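Local coordinates for ABC transporter, periplasmic substrate-binding protein (Thermotoga maritima, PDB 2HPG), which probably binds a small solute in the periplasm and hands it to a tripartite ATP-independent (TRAP) membrane transporter, at residues Pro101-Ile105 and Ser261-Lys266; Val138-Phe144 and Glu221-Leu227; Thr203-Asn209 and Glu269-Lys275. Residues are numbered along the deposited sequence.

Contact 1: residues Pro101-Ile105 and Ser261-Lys266; sequences PEEAI and SLKIMK
The strongest link is a salt bridge from K266 NZ to E102 OE2, very short at 2.5 Å, set at the solvent-exposed margin where long charged side chains can meet. K266 curls to make it (chi1 m, chi2 t, then p, p), and E102 (m, with chi2 p) bends to meet it. S261 CB lies 4.0 Å from I105 CD1, while the S261 hydroxyl hydrogen-bonds G257 O and V138 N. P101 opens helix 101-112, a place that suits proline, which lacks an amide hydrogen; its carbonyl O accepts from I105 N at 3.2 Å. Helical residues 261-266 belong to helix 243-278, the long helix seen in TRAP binding proteins, with a wider pi-type turn at 264-266. The axes of the two short segments run roughly antiparallel (148°) and approach to 10.1 Å, with the CA atoms of P101 and M265 6.0 Å apart. P101 CB touches M265 CB (3.8 Å), K266 CG (3.8 Å) and L262 CD2 (4.2 Å). One turn further on, I105 (m, m) brings CG1 to 4.3 Å from L262 CD2 and CD1 to 4.4 Å from CE of M265, a selenomethionine. A104 and M265 both rest on L226 of strand 218-234.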
loop_
_atom_site.group_PDB
_atom_site.type_symbol
_atom_site.label_atom_id
_atom_site.label_comp_id
_atom_site.label_asym_id
_atom_site.label_seq_id
_atom_site.Cartn_x
_atom_site.Cartn_y
_atom_site.Cartn_z
ATOM N N PRO A 101 2.233 -11.791 9.664
ATOM C CA PRO A 101 3.214 -10.871 9.040
ATOM C C PRO A 101 4.354 -11.561 8.277
ATOM O O PRO A 101 4.563 -11.268 7.108
ATOM C CB PRO A 101 3.727 -10.052 10.236
ATOM C CG PRO A 101 2.514 -10.005 11.154
ATOM C CD PRO A 101 1.937 -11.396 11.056
ATOM N N GLU A 102 5.056 -12.484 8.922
ATOM C CA GLU A 102 6.156 -13.204 8.270
ATOM C C GLU A 102 5.687 -13.974 7.034
ATOM O O GLU A 102 6.369 -13.999 6.011
ATOM C CB GLU A 102 6.855 -14.153 9.245
ATOM C CG GLU A 102 7.546 -13.474 10.431
ATOM C CD GLU A 102 6.624 -13.207 11.644
ATOM O OE1 GLU A 102 5.371 -13.404 11.576
ATOM O OE2 GLU A 102 7.176 -12.778 12.689
ATOM N N GLU A 103 4.519 -14.591 7.118
ATOM C CA GLU A 103 3.921 -15.271 5.963
ATOM C C GLU A 103 3.590 -14.324 4.812
ATOM O O GLU A 103 3.682 -14.699 3.639
ATOM C CB GLU A 103 2.643 -16.018 6.378
ATOM C CG GLU A 103 2.899 -17.265 7.210
ATOM C CD GLU A 103 1.633 -18.022 7.582
ATOM O OE1 GLU A 103 0.523 -17.663 7.147
ATOM O OE2 GLU A 103 1.753 -19.011 8.321
ATOM N N ALA A 104 3.169 -13.107 5.148
ATOM C CA ALA A 104 2.833 -12.097 4.136
ATOM C C ALA A 104 4.068 -11.724 3.293
ATOM O O ALA A 104 3.984 -11.689 2.069
ATOM C CB ALA A 104 2.228 -10.845 4.811
ATOM N N ILE A 105 5.196 -11.488 3.967
ATOM C CA ILE A 105 6.489 -11.201 3.335
ATOM C C ILE A 105 6.984 -12.358 2.487
ATOM O O ILE A 105 7.532 -12.147 1.403
ATOM C CB ILE A 105 7.591 -10.904 4.404
ATOM C CG1 ILE A 105 7.342 -9.564 5.114
ATOM C CG2 ILE A 105 9.002 -10.931 3.791
ATOM C CD1 ILE A 105 6.990 -8.391 4.193
ATOM N N SER A 261 8.227 -3.128 7.140
ATOM C CA SER A 261 6.976 -3.885 7.052
ATOM C C SER A 261 6.698 -4.742 8.281
ATOM O O SER A 261 5.576 -4.787 8.790
ATOM C CB SER A 261 7.011 -4.787 5.828
ATOM O OG SER A 261 7.142 -4.034 4.649
ATOM N N LEU A 262 7.726 -5.414 8.771
ATOM C CA LEU A 262 7.593 -6.269 9.946
ATOM C C LEU A 262 7.470 -5.462 11.212
ATOM O O LEU A 262 6.760 -5.868 12.109
ATOM C CB LEU A 262 8.783 -7.200 10.074
ATOM C CG LEU A 262 8.773 -8.348 9.066
ATOM C CD1 LEU A 262 10.151 -8.948 9.019
ATOM C CD2 LEU A 262 7.762 -9.392 9.437
ATOM N N LYS A 263 8.189 -4.345 11.309
ATOM C CA LYS A 263 8.050 -3.457 12.468
ATOM C C LYS A 263 6.632 -2.887 12.543
ATOM O O LYS A 263 6.006 -2.855 13.603
ATOM C CB LYS A 263 9.067 -2.317 12.406
ATOM C CG LYS A 263 9.324 -1.627 13.748
ATOM C CD LYS A 263 10.154 -0.353 13.616
ATOM C CE LYS A 263 10.605 0.141 15.013
ATOM N NZ LYS A 263 11.140 1.537 15.025
ATOM N N ILE A 264 6.130 -2.434 11.412
ATOM C CA ILE A 264 4.747 -1.982 11.304
ATOM C C ILE A 264 3.766 -3.087 11.733
ATOM O O ILE A 264 2.918 -2.865 12.599
ATOM C CB ILE A 264 4.410 -1.462 9.876
ATOM C CG1 ILE A 264 5.099 -0.128 9.603
ATOM C CG2 ILE A 264 2.909 -1.258 9.717
ATOM C CD1 ILE A 264 4.899 0.386 8.191
HETATM N N MSE A 265 3.875 -4.270 11.133
HETATM C CA MSE A 265 2.890 -5.333 11.340
HETATM C C MSE A 265 2.979 -6.075 12.656
HETATM O O MSE A 265 1.972 -6.604 13.116
HETATM C CB MSE A 265 2.958 -6.356 10.194
HETATM C CG MSE A 265 2.259 -5.909 8.958
HETATM SE SE MSE A 265 2.220 -7.301 7.615
HETATM C CE MSE A 265 4.139 -7.547 7.377
ATOM N N LYS A 266 4.177 -6.137 13.235
ATOM C CA LYS A 266 4.440 -6.907 14.449
ATOM C C LYS A 266 4.523 -6.029 15.698
ATOM O O LYS A 266 4.315 -6.531 16.792
ATOM C CB LYS A 266 5.730 -7.716 14.308
ATOM C CG LYS A 266 5.620 -8.866 13.302
ATOM C CD LYS A 266 6.982 -9.559 13.074
ATOM C CE LYS A 266 7.551 -10.264 14.303
ATOM N NZ LYS A 266 6.750 -11.442 14.743
#

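Contact 2: residues Val138-Phe144 and Glu221-Leu227; sequences VQGYRHF and ETGHFLL
Two long strands, 130-146 and 218-234, pair antiparallel, the axes of the two short segments approaching to 4.7 Å at 159°. V138 starts the run, its CG1 3.6 Å from L226 CD1. Q139 N donates to L227 O (2.9 Å). G140 adopts phi 109°, psi 180°, where a CB would collide with the preceding carbonyl, hence glycine; its O accepts from L227 N (3.2 Å). Y141 and L226 form a non-hydrogen-bonded pair, CA atoms 4.5 Å apart. With Y141 chi1 m and L226 t, p, L226 CD1 sits 3.8 Å above the Y141 ring centroid in a CH-pi contact. R142 N donates to F225 O (2.9 Å), whereas H224 N to R142 O is weak (3.2 Å); the guanidinium pairs with E201. H143 (m) accepts at ND1 from G223 N (2.9 Å), and E221 CG lies 4.0 Å over its ring centroid. T222, G223 and H224 have non-extended backbone angles, G223 with positive phi, 52°, favouring glycine. F144 closes the row, its ring centroid 4.4 Å from that of H224. Such long strands run through both lobes in TRAP binding proteins; backbone bonds hold the part from Q139 to R142, and an imidazole takes over beside G223.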
loop_
_atom_site.group_PDB
_atom_site.type_symbol
_atom_site.label_atom_id
_atom_site.label_comp_id
_atom_site.label_asym_id
_atom_site.label_seq_id
_atom_site.Cartn_x
_atom_site.Cartn_y
_atom_site.Cartn_z
ATOM N N VAL A 138 5.088 -2.520 3.182
ATOM C CA VAL A 138 3.738 -2.836 3.619
ATOM C C VAL A 138 3.327 -1.890 4.751
ATOM O O VAL A 138 4.066 -1.695 5.711
ATOM C CB VAL A 138 3.674 -4.345 4.012
ATOM C CG1 VAL A 138 2.503 -4.661 4.875
ATOM C CG2 VAL A 138 3.652 -5.203 2.723
ATOM N N GLN A 139 2.156 -1.263 4.603
ATOM C CA GLN A 139 1.668 -0.342 5.626
ATOM C C GLN A 139 0.808 -1.042 6.666
ATOM O O GLN A 139 0.506 -0.469 7.712
ATOM C CB GLN A 139 0.894 0.794 4.981
ATOM C CG GLN A 139 1.779 1.891 4.441
ATOM C CD GLN A 139 0.983 3.017 3.880
ATOM O OE1 GLN A 139 0.171 3.604 4.586
ATOM N NE2 GLN A 139 1.183 3.315 2.599
ATOM N N GLY A 140 0.410 -2.286 6.397
ATOM C CA GLY A 140 -0.360 -3.055 7.352
ATOM C C GLY A 140 -1.797 -3.241 6.937
ATOM O O GLY A 140 -2.207 -2.759 5.882
ATOM N N TYR A 141 -2.550 -3.942 7.784
ATOM C CA TYR A 141 -3.958 -4.232 7.542
ATOM C C TYR A 141 -4.841 -3.061 7.878
ATOM O O TYR A 141 -4.671 -2.407 8.907
ATOM C CB TYR A 141 -4.433 -5.415 8.381
ATOM C CG TYR A 141 -3.785 -6.676 7.962
ATOM C CD1 TYR A 141 -4.319 -7.444 6.934
ATOM C CD2 TYR A 141 -2.577 -7.055 8.505
ATOM C CE1 TYR A 141 -3.700 -8.587 6.527
ATOM C CE2 TYR A 141 -1.960 -8.198 8.102
ATOM C CZ TYR A 141 -2.528 -8.958 7.113
ATOM O OH TYR A 141 -1.890 -10.094 6.701
ATOM N N ARG A 142 -5.825 -2.868 7.020
ATOM C CA ARG A 142 -6.815 -1.836 7.180
ATOM C C ARG A 142 -8.102 -2.449 7.686
ATOM O O ARG A 142 -8.460 -3.584 7.325
ATOM C CB ARG A 142 -7.011 -1.112 5.848
ATOM C CG ARG A 142 -5.789 -0.291 5.512
ATOM C CD ARG A 142 -5.705 0.161 4.100
ATOM N NE ARG A 142 -6.646 1.232 3.770
ATOM C CZ ARG A 142 -6.338 2.504 3.498
ATOM N NH1 ARG A 142 -5.098 2.939 3.520
ATOM N NH2 ARG A 142 -7.306 3.343 3.157
ATOM N N HIS A 143 -8.786 -1.691 8.547
ATOM C CA HIS A 143 -9.999 -2.142 9.238
ATOM C C HIS A 143 -11.033 -1.039 9.103
ATOM O O HIS A 143 -10.668 0.083 8.813
ATOM C CB HIS A 143 -9.685 -2.384 10.730
ATOM C CG HIS A 143 -8.612 -3.408 10.968
ATOM N ND1 HIS A 143 -8.697 -4.697 10.493
ATOM C CD2 HIS A 143 -7.428 -3.321 11.625
ATOM C CE1 HIS A 143 -7.601 -5.361 10.834
ATOM N NE2 HIS A 143 -6.825 -4.555 11.542
ATOM N N PHE A 144 -12.305 -1.341 9.290
ATOM C CA PHE A 144 -13.336 -0.304 9.201
ATOM C C PHE A 144 -13.343 0.591 10.451
ATOM O O PHE A 144 -13.213 0.073 11.552
ATOM C CB PHE A 144 -14.707 -0.931 9.019
ATOM C CG PHE A 144 -14.950 -1.446 7.634
ATOM C CD1 PHE A 144 -15.246 -0.575 6.609
ATOM C CD2 PHE A 144 -14.839 -2.779 7.356
ATOM C CE1 PHE A 144 -15.469 -1.037 5.322
ATOM C CE2 PHE A 144 -15.059 -3.252 6.086
ATOM C CZ PHE A 144 -15.367 -2.371 5.064
ATOM N N GLU A 221 -12.241 -5.195 13.045
ATOM C CA GLU A 221 -11.044 -5.787 12.484
ATOM C C GLU A 221 -11.309 -6.790 11.366
ATOM O O GLU A 221 -10.972 -7.982 11.465
ATOM C CB GLU A 221 -10.194 -6.409 13.585
ATOM C CG GLU A 221 -9.555 -5.381 14.519
ATOM C CD GLU A 221 -8.537 -6.005 15.416
ATOM O OE1 GLU A 221 -8.607 -7.229 15.600
ATOM O OE2 GLU A 221 -7.683 -5.291 15.965
ATOM N N THR A 222 -11.873 -6.270 10.282
ATOM C CA THR A 222 -12.134 -7.047 9.088
ATOM C C THR A 222 -10.842 -7.377 8.358
ATOM O O THR A 222 -10.807 -8.355 7.621
ATOM C CB THR A 222 -13.036 -6.311 8.127
ATOM O OG1 THR A 222 -12.582 -4.964 8.001
ATOM C CG2 THR A 222 -14.489 -6.319 8.617
ATOM N N GLY A 223 -9.801 -6.560 8.542
ATOM C CA GLY A 223 -8.488 -6.799 7.929
ATOM C C GLY A 223 -8.600 -7.016 6.415
ATOM O O GLY A 223 -7.903 -7.852 5.830
ATOM N N HIS A 224 -9.483 -6.247 5.795
ATOM C CA HIS A 224 -9.883 -6.441 4.396
ATOM C C HIS A 224 -8.851 -5.986 3.332
ATOM O O HIS A 224 -8.941 -6.429 2.179
ATOM C CB HIS A 224 -11.227 -5.747 4.151
ATOM C CG HIS A 224 -11.208 -4.292 4.497
ATOM N ND1 HIS A 224 -11.591 -3.815 5.731
ATOM C CD2 HIS A 224 -10.786 -3.217 3.795
ATOM C CE1 HIS A 224 -11.417 -2.508 5.768
ATOM N NE2 HIS A 224 -10.937 -2.113 4.605
ATOM N N PHE A 225 -7.904 -5.109 3.692
ATOM C CA PHE A 225 -6.758 -4.796 2.833
ATOM C C PHE A 225 -5.466 -4.972 3.606
ATOM O O PHE A 225 -5.385 -4.637 4.786
ATOM C CB PHE A 225 -6.739 -3.342 2.324
ATOM C CG PHE A 225 -7.879 -2.953 1.438
ATOM C CD1 PHE A 225 -8.139 -3.624 0.258
ATOM C CD2 PHE A 225 -8.632 -1.847 1.741
ATOM C CE1 PHE A 225 -9.169 -3.230 -0.546
ATOM C CE2 PHE A 225 -9.660 -1.448 0.949
ATOM C CZ PHE A 225 -9.938 -2.131 -0.207
ATOM N N LEU A 226 -4.458 -5.520 2.930
ATOM C CA LEU A 226 -3.063 -5.333 3.318
ATOM C C LEU A 226 -2.441 -4.409 2.277
ATOM O O LEU A 226 -2.309 -4.794 1.112
ATOM C CB LEU A 226 -2.301 -6.655 3.356
ATOM C CG LEU A 226 -0.851 -6.502 3.781
ATOM C CD1 LEU A 226 -0.759 -6.045 5.231
ATOM C CD2 LEU A 226 -0.079 -7.783 3.528
ATOM N N LEU A 227 -2.077 -3.199 2.684
ATOM C CA LEU A 227 -1.549 -2.195 1.752
ATOM C C LEU A 227 -0.098 -2.468 1.376
ATOM O O LEU A 227 0.833 -2.324 2.192
ATOM C CB LEU A 227 -1.739 -0.775 2.313
ATOM C CG LEU A 227 -1.224 0.408 1.484
ATOM C CD1 LEU A 227 -1.442 0.231 -0.006
ATOM C CD2 LEU A 227 -1.914 1.692 1.998
#

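Contact 3: residues Thr203-Asn209 and Glu269-Lys275; sequences TYANVYN and EEEYKQK
Helix 204-209 lies obliquely across helix 269-275, part of the long helix 243-278: their axes approach to 8.6 Å at 41°, and the CA atoms of Y204 and Y272 stand 5.5 Å apart. Y272 is the main bump. With chi1 m, its ring fills a hollow lined by A205, Y208 and N209. One face covers A205, whose CA is 3.8 Å from the ring centroid in a CH-pi contact and whose CB is 3.5 Å from Y272 CD2; the small alanine leaves room for so flat a cover. Y208 CB closes another side, 3.7 Å from Y272 CD1. Y204 (chi1 m) in turn fits among E269, Y272, K273 and C276 of the long helix, its ring lying along K273, whose CB stands 3.8 Å from the ring centroid, and Y208 (chi1 t) takes K275 CB over its face. K273 extends all-trans, and its NZ makes a salt bridge to E221 OE2, which Y204 OH also hydrogen-bonds; E221 lies on strand 218-234, so the helix pair is tied to the central sheet. T203 is the N-cap of the short helix: its OG1 accepts from N206 N at 3.1 Å. E269 (m, m) folds its carboxylate onto the same end, OE1 accepting from Y204 N (2.8 Å) and OE2 from A205 N (3.1 Å). The carboxylate suits the helix dipole and satisfies first-turn amides that have no i-4 carbonyl within the helix. The chemistry thus divides: a carboxylate holds the short helix's end, aromatic faces and lysine methylenes pack alongside, and E221 adds a polar tie to the sheet.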
loop_
_atom_site.group_PDB
_atom_site.type_symbol
_atom_site.label_atom_id
_atom_site.label_comp_id
_atom_site.label_asym_id
_atom_site.label_seq_id
_atom_site.Cartn_x
_atom_site.Cartn_y
_atom_site.Cartn_z
ATOM N N THR A 203 -5.564 2.020 8.857
ATOM C CA THR A 203 -4.743 1.385 9.867
ATOM C C THR A 203 -4.901 2.121 11.204
ATOM O O THR A 203 -5.404 3.230 11.229
ATOM C CB THR A 203 -3.286 1.489 9.478
ATOM O OG1 THR A 203 -2.914 2.862 9.513
ATOM C CG2 THR A 203 -3.077 0.922 8.067
ATOM N N TYR A 204 -4.468 1.496 12.302
ATOM C CA TYR A 204 -4.550 2.115 13.623
ATOM C C TYR A 204 -3.665 3.373 13.706
ATOM O O TYR A 204 -4.013 4.345 14.372
ATOM C CB TYR A 204 -4.145 1.103 14.708
ATOM C CG TYR A 204 -5.224 0.088 15.113
ATOM C CD1 TYR A 204 -6.230 0.438 15.991
ATOM C CD2 TYR A 204 -5.203 -1.228 14.639
ATOM C CE1 TYR A 204 -7.153 -0.468 16.410
ATOM C CE2 TYR A 204 -6.155 -2.149 15.051
ATOM C CZ TYR A 204 -7.136 -1.752 15.925
ATOM O OH TYR A 204 -8.125 -2.617 16.363
ATOM N N ALA A 205 -2.511 3.354 13.047
ATOM C CA ALA A 205 -1.633 4.542 12.972
ATOM C C ALA A 205 -2.355 5.720 12.321
ATOM O O ALA A 205 -2.303 6.839 12.820
ATOM C CB ALA A 205 -0.356 4.212 12.193
ATOM N N ASN A 206 -3.024 5.463 11.198
ATOM C CA ASN A 206 -3.791 6.507 10.500
ATOM C C ASN A 206 -4.861 7.063 11.425
ATOM O O ASN A 206 -5.048 8.281 11.536
ATOM C CB ASN A 206 -4.538 5.942 9.280
ATOM C CG ASN A 206 -3.633 5.504 8.135
ATOM O OD1 ASN A 206 -2.496 5.961 7.984
ATOM N ND2 ASN A 206 -4.146 4.597 7.315
ATOM N N VAL A 207 -5.602 6.164 12.069
ATOM C CA VAL A 207 -6.699 6.577 12.949
ATOM C C VAL A 207 -6.147 7.375 14.123
ATOM O O VAL A 207 -6.676 8.431 14.469
ATOM C CB VAL A 207 -7.506 5.379 13.480
ATOM C CG1 VAL A 207 -8.513 5.836 14.567
ATOM C CG2 VAL A 207 -8.224 4.659 12.317
ATOM N N TYR A 208 -5.075 6.890 14.736
ATOM C CA TYR A 208 -4.531 7.589 15.902
ATOM C C TYR A 208 -3.915 8.964 15.555
ATOM O O TYR A 208 -4.180 9.994 16.221
ATOM C CB TYR A 208 -3.487 6.739 16.625
ATOM C CG TYR A 208 -3.038 7.403 17.935
ATOM C CD1 TYR A 208 -3.818 7.318 19.066
ATOM C CD2 TYR A 208 -1.839 8.115 18.008
ATOM C CE1 TYR A 208 -3.429 7.937 20.264
ATOM C CE2 TYR A 208 -1.434 8.739 19.191
ATOM C CZ TYR A 208 -2.244 8.637 20.319
ATOM O OH TYR A 208 -1.880 9.234 21.533
ATOM N N ASN A 209 -3.039 8.973 14.564
ATOM C CA ASN A 209 -2.344 10.202 14.171
ATOM C C ASN A 209 -3.311 11.248 13.602
ATOM O O ASN A 209 -3.059 12.430 13.702
ATOM C CB ASN A 209 -1.231 9.894 13.175
ATOM C CG ASN A 209 -0.070 9.144 13.813
ATOM O OD1 ASN A 209 0.261 9.365 14.980
ATOM N ND2 ASN A 209 0.567 8.275 13.048
ATOM N N GLU A 269 1.646 -1.194 14.750
ATOM C CA GLU A 269 0.195 -1.270 14.685
ATOM C C GLU A 269 -0.426 -1.741 15.999
ATOM O O GLU A 269 -1.520 -1.305 16.360
ATOM C CB GLU A 269 -0.244 -2.172 13.539
ATOM C CG GLU A 269 -0.341 -1.444 12.195
ATOM C CD GLU A 269 -1.434 -0.358 12.170
ATOM O OE1 GLU A 269 -2.642 -0.683 12.193
ATOM O OE2 GLU A 269 -1.074 0.833 12.078
ATOM N N GLU A 270 0.279 -2.641 16.693
ATOM C CA GLU A 270 -0.122 -3.115 18.013
ATOM C C GLU A 270 -0.095 -1.966 19.040
ATOM O O GLU A 270 -1.032 -1.826 19.840
ATOM C CB GLU A 270 0.785 -4.260 18.494
ATOM C CG GLU A 270 0.598 -5.603 17.773
ATOM C CD GLU A 270 1.103 -5.642 16.328
ATOM O OE1 GLU A 270 1.754 -4.673 15.867
ATOM O OE2 GLU A 270 0.847 -6.671 15.650
ATOM N N GLU A 271 0.956 -1.143 19.004
ATOM C CA GLU A 271 1.074 -0.011 19.925
ATOM C C GLU A 271 -0.008 1.006 19.707
ATOM O O GLU A 271 -0.541 1.549 20.652
ATOM C CB GLU A 271 2.404 0.698 19.750
ATOM C CG GLU A 271 3.586 -0.126 20.110
ATOM C CD GLU A 271 4.889 0.631 19.918
ATOM O OE1 GLU A 271 5.870 -0.005 19.478
ATOM O OE2 GLU A 271 4.938 1.846 20.207
ATOM N N TYR A 272 -0.302 1.292 18.442
ATOM C CA TYR A 272 -1.348 2.243 18.089
ATOM C C TYR A 272 -2.726 1.730 18.454
ATOM O O TYR A 272 -3.573 2.511 18.858
ATOM C CB TYR A 272 -1.281 2.580 16.599
ATOM C CG TYR A 272 -0.214 3.589 16.233
ATOM C CD1 TYR A 272 -0.258 4.886 16.736
ATOM C CD2 TYR A 272 0.801 3.264 15.359
ATOM C CE1 TYR A 272 0.701 5.825 16.397
ATOM C CE2 TYR A 272 1.769 4.198 14.990
ATOM C CZ TYR A 272 1.714 5.480 15.526
ATOM O OH TYR A 272 2.662 6.405 15.172
ATOM N N LYS A 273 -2.941 0.420 18.339
ATOM C CA LYS A 273 -4.178 -0.205 18.827
ATOM C C LYS A 273 -4.380 0.087 20.301
ATOM O O LYS A 273 -5.457 0.515 20.707
ATOM C CB LYS A 273 -4.167 -1.730 18.585
ATOM C CG LYS A 273 -5.458 -2.448 19.010
ATOM C CD LYS A 273 -5.473 -3.907 18.577
ATOM C CE LYS A 273 -6.747 -4.615 19.027
ATOM N NZ LYS A 273 -6.795 -6.022 18.567
ATOM N N GLN A 274 -3.332 -0.127 21.093
ATOM C CA GLN A 274 -3.383 0.172 22.529
ATOM C C GLN A 274 -3.651 1.638 22.790
ATOM O O GLN A 274 -4.411 1.977 23.722
ATOM C CB GLN A 274 -2.068 -0.209 23.244
ATOM C CG GLN A 274 -1.685 -1.668 23.235
ATOM C CD GLN A 274 -2.769 -2.611 23.695
ATOM O OE1 GLN A 274 -3.793 -2.758 23.035
ATOM N NE2 GLN A 274 -2.531 -3.299 24.811
ATOM N N LYS A 275 -3.018 2.519 22.015
ATOM C CA LYS A 275 -3.269 3.962 22.172
ATOM C C LYS A 275 -4.697 4.320 21.819
ATOM O O LYS A 275 -5.288 5.176 22.448
ATOM C CB LYS A 275 -2.311 4.786 21.313
ATOM C CG LYS A 275 -0.901 4.810 21.850
ATOM C CD LYS A 275 0.068 5.347 20.870
ATOM C CE LYS A 275 1.316 5.875 21.583
ATOM N NZ LYS A 275 2.503 5.928 20.677
#

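Contact 2 is the buried one, a backbone-bonded strand pair in the central sheet; contacts 1 and 3 are partly buried helix pairs on helix 243-278, their centres about 15 Å apart. Their chemistry differs with their place: contact 1 is an aliphatic patch edged by a salt bridge, and contact 3 combines tyrosine-face packing with a carboxylate that binds helix amides. Both touch contact 2. S261 OG meets V138 N at 2.9 Å and I264 packs on 138-139, whereas E221 OE2 receives Y204 OH (2.7 Å) and K273 NZ (2.8 Å). The long helix therefore meets the strand pair near both ends, by S261 OG and apolar packing at one and by K273 at the other.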